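Local atomic coordinates of 5-oxoprolinase subunit A (Thermus thermophilus, PDB entry 2DFA), a protein that probably cleaves 5-oxoproline to L-glutamate at the expense of ATP, acting in a complex with two partner subunits, PxpB and PxpC. Residues A[7-12]-A[19-24]. Residues are numbered along the deposited sequence; the frame is centred on the assembly and turned at random.
Sequences ADAGES and GHDREI
D21, in the first turn of helix 21-24, reaches over to A9 and G10 and illustrates how one carboxylate can hold a strand end and the turn that follows it. Its CB points at the strand, and CG, anti to the carbonyl carbon (chi1 -65°), lies 3.7 Å from A9 CB. Beyond CG the two oxygens divide the work. OD2 accepts the backbone N-H of G10, N to OD2 2.8 Å, on its syn side and 26° out of the carboxylate plane; it also accepts a hydrogen bond from a water that also bonds to S12 OG. OD1 rests against the methyl of A9 and accepts a hydrogen bond from each of two waters; one also donates to D8 O, the other accepts the backbone N-H of E11. With an alanine here, the G10 N-H would probably be left without its carboxylate acceptor and the three waters without the group that gathers them. One turn on, I24 CG2 meets A7 CB at 3.6 Å, an apolar contact beside the polar network. The short helix lies in the beta-alpha-beta unit that leads from strand 2-9 to its parallel neighbour 30-34, with I24 also touching helix 229-241 and D21 touching L51 of helix 42-54.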
loop_
_atom_site.group_PDB
_atom_site.type_symbol
_atom_site.label_atom_id
_atom_site.label_comp_id
_atom_site.label_asym_id
_atom_site.label_seq_id
_atom_site.Cartn_x
_atom_site.Cartn_y
_atom_site.Cartn_z
ATOM N N ALA A 7 -11.028 -9.681 -22.766
ATOM C CA ALA A 7 -9.954 -8.712 -22.618
ATOM C C ALA A 7 -9.902 -8.264 -21.163
ATOM O O ALA A 7 -10.919 -8.275 -20.462
ATOM C CB ALA A 7 -10.197 -7.515 -23.524
ATOM N N ASP A 8 -8.715 -7.881 -20.707
ATOM C CA ASP A 8 -8.573 -7.413 -19.339
ATOM C C ASP A 8 -9.135 -6.005 -19.298
ATOM O O ASP A 8 -9.122 -5.297 -20.312
ATOM C CB ASP A 8 -7.100 -7.397 -18.913
ATOM C CG ASP A 8 -6.431 -8.744 -19.079
ATOM O OD1 ASP A 8 -7.087 -9.779 -18.832
ATOM O OD2 ASP A 8 -5.235 -8.766 -19.445
ATOM N N ALA A 9 -9.625 -5.598 -18.131
ATOM C CA ALA A 9 -10.195 -4.267 -17.966
ATOM C C ALA A 9 -10.279 -3.884 -16.492
ATOM O O ALA A 9 -9.981 -4.696 -15.615
ATOM C CB ALA A 9 -11.582 -4.216 -18.586
ATOM N N GLY A 10 -10.688 -2.644 -16.239
ATOM C CA GLY A 10 -10.816 -2.146 -14.879
ATOM C C GLY A 10 -9.496 -2.128 -14.120
ATOM O O GLY A 10 -9.472 -2.248 -12.900
ATOM N N GLU A 11 -8.393 -1.958 -14.834
ATOM C CA GLU A 11 -7.090 -1.957 -14.177
ATOM C C GLU A 11 -6.621 -0.589 -13.682
ATOM O O GLU A 11 -5.564 -0.480 -13.051
ATOM C CB GLU A 11 -6.061 -2.607 -15.108
ATOM C CG GLU A 11 -6.570 -3.950 -15.626
ATOM C CD GLU A 11 -5.492 -4.826 -16.229
ATOM O OE1 GLU A 11 -5.073 -4.562 -17.376
ATOM O OE2 GLU A 11 -5.074 -5.789 -15.552
ATOM N N SER A 12 -7.417 0.446 -13.951
ATOM C CA SER A 12 -7.097 1.799 -13.504
ATOM C C SER A 12 -7.050 1.801 -11.976
ATOM O O SER A 12 -7.754 1.024 -11.322
ATOM C CB SER A 12 -8.168 2.794 -13.972
ATOM O OG SER A 12 -8.237 2.864 -15.388
ATOM N N GLY A 19 -5.429 1.566 -19.555
ATOM C CA GLY A 19 -6.137 0.836 -20.592
ATOM C C GLY A 19 -7.090 1.662 -21.436
ATOM O O GLY A 19 -7.047 2.890 -21.423
ATOM N N HIS A 20 -7.953 0.976 -22.178
ATOM C CA HIS A 20 -8.938 1.631 -23.037
ATOM C C HIS A 20 -10.274 0.910 -22.903
ATOM O O HIS A 20 -10.879 0.512 -23.904
ATOM C CB HIS A 20 -8.495 1.580 -24.503
ATOM C CG HIS A 20 -7.121 2.122 -24.743
ATOM N ND1 HIS A 20 -5.983 1.367 -24.572
ATOM C CD2 HIS A 20 -6.705 3.352 -25.129
ATOM C CE1 HIS A 20 -4.921 2.107 -24.843
ATOM N NE2 HIS A 20 -5.332 3.315 -25.183
ATOM N N ASP A 21 -10.732 0.741 -21.665
ATOM C CA ASP A 21 -11.990 0.050 -21.401
ATOM C C ASP A 21 -13.144 0.553 -22.276
ATOM O O ASP A 21 -13.914 -0.242 -22.815
ATOM C CB ASP A 21 -12.373 0.193 -19.921
ATOM C CG ASP A 21 -11.384 -0.497 -18.979
ATOM O OD1 ASP A 21 -10.368 -1.054 -19.447
ATOM O OD2 ASP A 21 -11.634 -0.479 -17.755
ATOM N N ARG A 22 -13.264 1.868 -22.411
ATOM C CA ARG A 22 -14.337 2.459 -23.208
ATOM C C ARG A 22 -14.330 1.977 -24.659
ATOM O O ARG A 22 -15.383 1.764 -25.257
ATOM C CB ARG A 22 -14.226 3.983 -23.181
ATOM C CG ARG A 22 -14.366 4.594 -21.799
ATOM C CD ARG A 22 -13.552 5.871 -21.706
ATOM N NE ARG A 22 -12.138 5.611 -21.976
ATOM C CZ ARG A 22 -11.195 6.548 -22.012
ATOM N NH1 ARG A 22 -11.507 7.819 -21.795
ATOM N NH2 ARG A 22 -9.937 6.210 -22.265
ATOM N N GLU A 23 -13.140 1.803 -25.222
ATOM C CA GLU A 23 -13.008 1.360 -26.604
ATOM C C GLU A 23 -13.093 -0.155 -26.758
ATOM O O GLU A 23 -13.579 -0.658 -27.776
ATOM C CB GLU A 23 -11.681 1.849 -27.185
ATOM C CG GLU A 23 -11.525 3.366 -27.235
ATOM C CD GLU A 23 -11.523 4.011 -25.858
ATOM O OE1 GLU A 23 -10.713 3.592 -25.001
ATOM O OE2 GLU A 23 -12.331 4.941 -25.634
ATOM N N ILE A 24 -12.634 -0.879 -25.742
ATOM C CA ILE A 24 -12.628 -2.337 -25.781
ATOM C C ILE A 24 -13.949 -3.031 -25.443
ATOM O O ILE A 24 -14.312 -4.011 -26.088
ATOM C CB ILE A 24 -11.526 -2.901 -24.843
ATOM C CG1 ILE A 24 -10.141 -2.551 -25.388
ATOM C CG2 ILE A 24 -11.673 -4.413 -24.707
ATOM C CD1 ILE A 24 -9.761 -3.306 -26.649
HETATM O O HOH W 1 -9.224 -2.466 -21.625
HETATM O O HOH W 2 -8.187 -1.023 -17.751
HETATM O O HOH W 3 -9.974 1.034 -15.711
#